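Local coordinates for superoxide dismutase [Fe] (Methanothermobacter thermautotrophicus, PDB 1MA1), which disproportionates superoxide radicals into hydrogen peroxide and molecular oxygen, using one iron ion in each subunit of a homotetramer, at residues N46-K51 with L68-F73; K36-Y41 with V79-F84. All blocks are in the same frame, centred on the assembly; numbering follows the deposited sequence.

Interaction 1: residues N46-K51 with L68-F73; sequences NALLRK and LKELSF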
loop_
_atom_site.group_PDB
_atom_site.type_symbol
_atom_site.label_atom_id
_atom_site.label_comp_id
_atom_site.label_asym_id
_atom_site.label_seq_id
_atom_site.Cartn_x
_atom_site.Cartn_y
_atom_site.Cartn_z
ATOM N N ASN A 46 -6.554 14.839 -15.404
ATOM C CA ASN A 46 -7.192 16.103 -15.764
ATOM C C ASN A 46 -8.501 16.333 -14.997
ATOM O O ASN A 46 -8.776 17.445 -14.540
ATOM C CB ASN A 46 -7.462 16.171 -17.268
ATOM C CG ASN A 46 -6.204 16.468 -18.085
ATOM O OD1 ASN A 46 -5.268 17.134 -17.615
ATOM N ND2 ASN A 46 -6.190 15.997 -19.324
ATOM N N ALA A 47 -9.309 15.289 -14.850
ATOM C CA ALA A 47 -10.570 15.431 -14.141
ATOM C C ALA A 47 -10.272 15.945 -12.765
ATOM O O ALA A 47 -11.001 16.767 -12.223
ATOM C CB ALA A 47 -11.281 14.113 -14.039
ATOM N N LEU A 48 -9.183 15.457 -12.197
ATOM C CA LEU A 48 -8.857 15.738 -10.812
ATOM C C LEU A 48 -8.322 17.155 -10.699
ATOM O O LEU A 48 -8.650 17.883 -9.762
ATOM C CB LEU A 48 -7.822 14.735 -10.325
ATOM C CG LEU A 48 -7.445 14.810 -8.862
ATOM C CD1 LEU A 48 -8.676 14.689 -7.988
ATOM C CD2 LEU A 48 -6.490 13.690 -8.580
ATOM N N LEU A 49 -7.501 17.552 -11.664
ATOM C CA LEU A 49 -7.011 18.911 -11.690
ATOM C C LEU A 49 -8.179 19.880 -11.726
ATOM O O LEU A 49 -8.200 20.856 -10.990
ATOM C CB LEU A 49 -6.100 19.146 -12.894
ATOM C CG LEU A 49 -4.730 18.456 -12.851
ATOM C CD1 LEU A 49 -3.935 18.788 -14.098
ATOM C CD2 LEU A 49 -3.979 18.912 -11.629
ATOM N N ARG A 50 -9.168 19.612 -12.565
ATOM C CA ARG A 50 -10.313 20.501 -12.647
ATOM C C ARG A 50 -11.097 20.535 -11.331
ATOM O O ARG A 50 -11.546 21.599 -10.877
ATOM C CB ARG A 50 -11.232 20.078 -13.789
ATOM C CG ARG A 50 -10.697 20.421 -15.164
ATOM C CD ARG A 50 -11.766 20.208 -16.229
ATOM N NE ARG A 50 -12.197 18.811 -16.290
ATOM C CZ ARG A 50 -11.576 17.873 -16.999
ATOM N NH1 ARG A 50 -10.500 18.199 -17.727
ATOM N NH2 ARG A 50 -12.011 16.616 -16.953
ATOM N N LYS A 51 -11.253 19.370 -10.718
ATOM C CA LYS A 51 -11.902 19.276 -9.425
ATOM C C LYS A 51 -11.224 20.188 -8.388
ATOM O O LYS A 51 -11.897 20.936 -7.678
ATOM C CB LYS A 51 -11.872 17.827 -8.962
ATOM C CG LYS A 51 -12.523 17.575 -7.626
ATOM C CD LYS A 51 -12.234 16.140 -7.155
ATOM C CE LYS A 51 -12.914 15.804 -5.823
ATOM N NZ LYS A 51 -14.418 15.778 -5.901
ATOM N N LEU A 68 -5.303 13.600 -3.422
ATOM C CA LEU A 68 -3.877 13.483 -3.675
ATOM C C LEU A 68 -3.464 12.026 -3.890
ATOM O O LEU A 68 -2.547 11.745 -4.657
ATOM C CB LEU A 68 -3.089 14.097 -2.521
ATOM C CG LEU A 68 -3.403 15.559 -2.249
ATOM C CD1 LEU A 68 -2.428 16.104 -1.244
ATOM C CD2 LEU A 68 -3.279 16.367 -3.507
ATOM N N LYS A 69 -4.144 11.094 -3.225
ATOM C CA LYS A 69 -3.883 9.680 -3.485
ATOM C C LYS A 69 -4.209 9.344 -4.925
ATOM O O LYS A 69 -3.423 8.703 -5.616
ATOM C CB LYS A 69 -4.695 8.773 -2.564
ATOM C CG LYS A 69 -4.197 8.745 -1.131
ATOM C CD LYS A 69 -4.964 7.738 -0.295
ATOM C CE LYS A 69 -4.321 7.579 1.071
ATOM N NZ LYS A 69 -4.835 6.397 1.839
ATOM N N GLU A 70 -5.370 9.791 -5.376
ATOM C CA GLU A 70 -5.777 9.560 -6.749
ATOM C C GLU A 70 -4.850 10.283 -7.730
ATOM O O GLU A 70 -4.493 9.738 -8.775
ATOM C CB GLU A 70 -7.210 10.042 -6.961
ATOM C CG GLU A 70 -7.772 9.588 -8.263
ATOM C CD GLU A 70 -9.226 9.907 -8.383
ATOM O OE1 GLU A 70 -9.557 10.830 -9.165
ATOM O OE2 GLU A 70 -10.024 9.242 -7.683
ATOM N N LEU A 71 -4.467 11.506 -7.395
ATOM C CA LEU A 71 -3.640 12.299 -8.276
ATOM C C LEU A 71 -2.315 11.591 -8.489
ATOM O O LEU A 71 -1.794 11.534 -9.609
ATOM C CB LEU A 71 -3.375 13.684 -7.686
ATOM C CG LEU A 71 -2.573 14.618 -8.602
ATOM C CD1 LEU A 71 -3.399 14.987 -9.833
ATOM C CD2 LEU A 71 -2.152 15.870 -7.827
ATOM N N SER A 72 -1.762 11.041 -7.417
ATOM C CA SER A 72 -0.451 10.417 -7.531
ATOM C C SER A 72 -0.566 9.175 -8.421
ATOM O O SER A 72 0.372 8.825 -9.148
ATOM C CB SER A 72 0.093 10.038 -6.141
ATOM O OG SER A 72 -0.690 9.021 -5.539
ATOM N N PHE A 73 -1.723 8.516 -8.359
ATOM C CA PHE A 73 -1.985 7.329 -9.162
ATOM C C PHE A 73 -1.970 7.664 -10.655
ATOM O O PHE A 73 -1.256 7.036 -11.425
ATOM C CB PHE A 73 -3.339 6.737 -8.779
ATOM C CG PHE A 73 -3.765 5.587 -9.646
ATOM C CD1 PHE A 73 -3.116 4.370 -9.564
ATOM C CD2 PHE A 73 -4.798 5.738 -10.575
ATOM C CE1 PHE A 73 -3.473 3.319 -10.388
ATOM C CE2 PHE A 73 -5.168 4.680 -11.409
ATOM C CZ PHE A 73 -4.497 3.469 -11.312
#
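In the alpha-hairpin domain shared by iron and manganese superoxide dismutases, Leu48 of helix 27-57 packs against Leu71 and Glu70 of helix 64-86, well away from the iron. The contact is apolar at its centre, and no hydrogen bond crosses it. The CB of Leu48 is directed at the opposing helix, and its branch CD2 lies 3.9 Å from the backbone C of Glu70. The same carbon, CD2 of Leu48, is 4.1 Å from CB of Glu70 and 3.6 Å from CD1 of Leu71. A chi1 of -175° places CG of Leu48 opposite its own N and carries CD2 to Leu71, and the two leucine side chains cross obliquely. The other branch, CD1 of Leu48, runs past the carboxylate of Glu70, where OE1 is 4.1 Å away. Leu49 adds a looser touch, its CD2 standing 4.4 Å from CD1 of Leu71. The two helices form the arms of an antiparallel hairpin: the short segments approach to 9.9 Å between axes, with an angle of 145° between their directions, and Leu48 and Leu71 are the closest pair in register. Replacing Leu48 by an alanine removes both methyl branches, which would probably open a gap facing Glu70 and leave Leu71 only the looser touch of Leu49 across the contact. Outside the pair, the tetramer takes hold of the hairpin. The extended side chain of Glu70 ends in a salt bridge from OE2 to Lys65 of the fourth subunit, while Lys69 forms one with Glu150 of the second. Leu49 and Leu68 pack on Phe145 and Ile146 of that second subunit.

Interaction 2: residues K36-Y41 with V79-F84; sequences KHHQAY and VLHLFF. With FE (Fe (III) ion), chain G.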
loop_
_atom_site.group_PDB
_atom_site.type_symbol
_atom_site.label_atom_id
_atom_site.label_comp_id
_atom_site.label_asym_id
_atom_site.label_seq_id
_atom_site.Cartn_x
_atom_site.Cartn_y
_atom_site.Cartn_z
ATOM N N LYS A 36 -6.135 3.389 -24.943
ATOM C CA LYS A 36 -7.122 3.182 -23.889
ATOM C C LYS A 36 -6.583 3.499 -22.492
ATOM O O LYS A 36 -7.134 4.343 -21.780
ATOM C CB LYS A 36 -7.636 1.752 -23.926
ATOM C CG LYS A 36 -8.331 1.415 -25.210
ATOM C CD LYS A 36 -9.464 2.382 -25.458
ATOM C CE LYS A 36 -10.091 2.148 -26.824
ATOM N NZ LYS A 36 -11.275 3.012 -27.056
ATOM N N HIS A 37 -5.507 2.833 -22.101
ATOM C CA HIS A 37 -5.027 2.943 -20.730
ATOM C C HIS A 37 -4.268 4.245 -20.502
ATOM O O HIS A 37 -4.609 5.022 -19.607
ATOM C CB HIS A 37 -4.150 1.735 -20.370
ATOM C CG HIS A 37 -4.899 0.439 -20.399
ATOM N ND1 HIS A 37 -5.866 0.117 -19.472
ATOM C CD2 HIS A 37 -4.896 -0.576 -21.299
ATOM C CE1 HIS A 37 -6.430 -1.033 -19.800
ATOM N NE2 HIS A 37 -5.857 -1.472 -20.908
ATOM N N HIS A 38 -3.249 4.499 -21.314
ATOM C CA HIS A 38 -2.464 5.696 -21.125
ATOM C C HIS A 38 -3.428 6.868 -21.165
ATOM O O HIS A 38 -3.327 7.793 -20.359
ATOM C CB HIS A 38 -1.402 5.828 -22.223
ATOM C CG HIS A 38 -0.375 6.888 -21.945
ATOM N ND1 HIS A 38 0.707 7.114 -22.770
ATOM C CD2 HIS A 38 -0.249 7.762 -20.914
ATOM C CE1 HIS A 38 1.456 8.075 -22.262
ATOM N NE2 HIS A 38 0.898 8.484 -21.133
ATOM N N GLN A 39 -4.379 6.815 -22.096
ATOM C CA GLN A 39 -5.405 7.859 -22.211
ATOM C C GLN A 39 -6.203 8.000 -20.910
ATOM O O GLN A 39 -6.511 9.106 -20.477
ATOM C CB GLN A 39 -6.350 7.530 -23.353
ATOM C CG GLN A 39 -7.396 8.573 -23.574
ATOM C CD GLN A 39 -6.816 9.888 -24.053
ATOM O OE1 GLN A 39 -6.180 9.957 -25.094
ATOM N NE2 GLN A 39 -7.052 10.952 -23.283
ATOM N N ALA A 40 -6.513 6.875 -20.283
ATOM C CA ALA A 40 -7.296 6.894 -19.057
ATOM C C ALA A 40 -6.580 7.672 -17.934
ATOM O O ALA A 40 -7.230 8.343 -17.108
ATOM C CB ALA A 40 -7.611 5.452 -18.608
ATOM N N TYR A 41 -5.248 7.597 -17.910
ATOM C CA TYR A 41 -4.489 8.337 -16.903
ATOM C C TYR A 41 -4.435 9.834 -17.198
ATOM O O TYR A 41 -4.555 10.637 -16.281
ATOM C CB TYR A 41 -3.066 7.767 -16.747
ATOM C CG TYR A 41 -3.091 6.296 -16.432
ATOM C CD1 TYR A 41 -3.918 5.800 -15.425
ATOM C CD2 TYR A 41 -2.398 5.379 -17.218
ATOM C CE1 TYR A 41 -4.064 4.441 -15.226
ATOM C CE2 TYR A 41 -2.549 4.009 -17.025
ATOM C CZ TYR A 41 -3.388 3.548 -16.033
ATOM O OH TYR A 41 -3.609 2.202 -15.869
ATOM N N VAL A 79 3.147 9.660 -16.248
ATOM C CA VAL A 79 4.597 9.832 -16.322
ATOM C C VAL A 79 5.319 8.545 -16.715
ATOM O O VAL A 79 6.179 8.571 -17.582
ATOM C CB VAL A 79 5.189 10.317 -14.972
ATOM C CG1 VAL A 79 6.690 10.365 -15.067
ATOM C CG2 VAL A 79 4.669 11.694 -14.625
ATOM N N LEU A 80 4.970 7.430 -16.086
ATOM C CA LEU A 80 5.623 6.154 -16.392
ATOM C C LEU A 80 5.383 5.654 -17.823
ATOM O O LEU A 80 6.315 5.132 -18.459
ATOM C CB LEU A 80 5.182 5.068 -15.393
ATOM C CG LEU A 80 5.724 5.240 -13.975
ATOM C CD1 LEU A 80 5.106 4.272 -13.011
ATOM C CD2 LEU A 80 7.213 5.053 -14.016
ATOM N N HIS A 81 4.151 5.805 -18.333
ATOM C CA HIS A 81 3.883 5.397 -19.713
ATOM C C HIS A 81 4.688 6.303 -20.641
ATOM O O HIS A 81 5.230 5.848 -21.644
ATOM C CB HIS A 81 2.375 5.435 -20.060
ATOM C CG HIS A 81 1.593 4.261 -19.532
ATOM N ND1 HIS A 81 1.132 4.206 -18.237
ATOM C CD2 HIS A 81 1.156 3.115 -20.127
ATOM C CE1 HIS A 81 0.440 3.089 -18.057
ATOM N NE2 HIS A 81 0.437 2.407 -19.189
ATOM N N LEU A 82 4.813 7.573 -20.286
ATOM C CA LEU A 82 5.599 8.490 -21.102
ATOM C C LEU A 82 7.048 8.027 -21.292
ATOM O O LEU A 82 7.539 7.995 -22.416
ATOM C CB LEU A 82 5.614 9.885 -20.492
ATOM C CG LEU A 82 6.361 10.972 -21.285
ATOM C CD1 LEU A 82 5.663 11.171 -22.633
ATOM C CD2 LEU A 82 6.360 12.297 -20.505
ATOM N N PHE A 83 7.732 7.682 -20.204
ATOM C CA PHE A 83 9.102 7.186 -20.295
ATOM C C PHE A 83 9.176 5.798 -20.920
ATOM O O PHE A 83 10.177 5.449 -21.540
ATOM C CB PHE A 83 9.770 7.148 -18.907
ATOM C CG PHE A 83 10.197 8.497 -18.391
ATOM C CD1 PHE A 83 9.257 9.439 -17.977
ATOM C CD2 PHE A 83 11.542 8.837 -18.328
ATOM C CE1 PHE A 83 9.653 10.689 -17.514
ATOM C CE2 PHE A 83 11.942 10.093 -17.865
ATOM C CZ PHE A 83 10.994 11.018 -17.460
ATOM N N PHE A 84 8.117 5.011 -20.738
ATOM C CA PHE A 84 8.071 3.641 -21.246
ATOM C C PHE A 84 8.152 3.655 -22.767
ATOM O O PHE A 84 9.024 3.020 -23.348
ATOM C CB PHE A 84 6.777 2.958 -20.793
ATOM C CG PHE A 84 6.660 1.518 -21.223
ATOM C CD1 PHE A 84 7.673 0.609 -20.942
ATOM C CD2 PHE A 84 5.527 1.063 -21.882
ATOM C CE1 PHE A 84 7.552 -0.739 -21.312
ATOM C CE2 PHE A 84 5.388 -0.275 -22.250
ATOM C CZ PHE A 84 6.407 -1.181 -21.965
HETATM FE FE FE G . 0.298 0.306 -18.829
HETATM O O HOH W 1 0.109 0.657 -16.955
#
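His81, a ligand of the iron, and His38 meet where the two helices of the hairpin domain run side by side, 10.1 Å between the axes of the short segments. The tight part is a cluster of His38, Tyr41 and His81. The CB of His81 sits over the middle of one face of the His38 ring, 3.4 Å from its centroid, a CH-pi contact almost exactly along the ring normal. Their rings are turned only 25° from parallel but are slid apart, so they barely overlap. Tyr41, which probably corresponds to the second-shell tyrosine of this family and also lies close to His171, comes to the same imidazole from another direction. Its CE2 lies 3.3 Å from CE1 of His81, an oblique approach with the side chains crossing at about a right angle. CG of His81 is anti to its carbonyl carbon (chi1 -78°), a turn that sends the ring from the helix toward the metal.

On its other flank the contact thins out. Leu82 offers little more than its backbone N, 3.9 Å from CE1 of His38, and packs instead on Arg140 of the second subunit. Lys36 and Ala40 of helix 27-57 are exposed and take no part.

The NE2 of His81 binds iron at 2.1 Å, roughly at a right angle to water 1, which is 1.9 Å from the metal; His33, Asp167 and His171 complete the site. His37 stacks on His171, and its NE2 is hydrogen-bonded to Tyr174 OH of the third subunit. Iron at NE2 and Gly77 O at ND1 together fix the rotation of the His81 ring, while His38 backs its CB and Tyr41 lies beside CE1. The hydrogen bond of ND1 to Gly77 O is consistent with a proton on ND1 and NE2 as the ligating atom.

Overall arrangement
From the N terminus, helix 27-57 first passes through 36-41, the opening half of interaction 2, and then through 46-51, that of interaction 1. The chain turns, and helix 64-86 answers in reverse order: 68-73 closes interaction 1 after 16 intervening residues, and 79-84 closes interaction 2 after 37. The smaller loop therefore sits within the larger, with no crossing, as an antiparallel hairpin requires. Interaction 1 joins the arms nearer the turn, interaction 2 joins them at the iron, where the C-terminal domain supplies further ligands. Their centres are 15 Å apart, yet they meet where Phe73 CE2 packs 4.0 Å from Tyr41 CE1. Both border the second subunit.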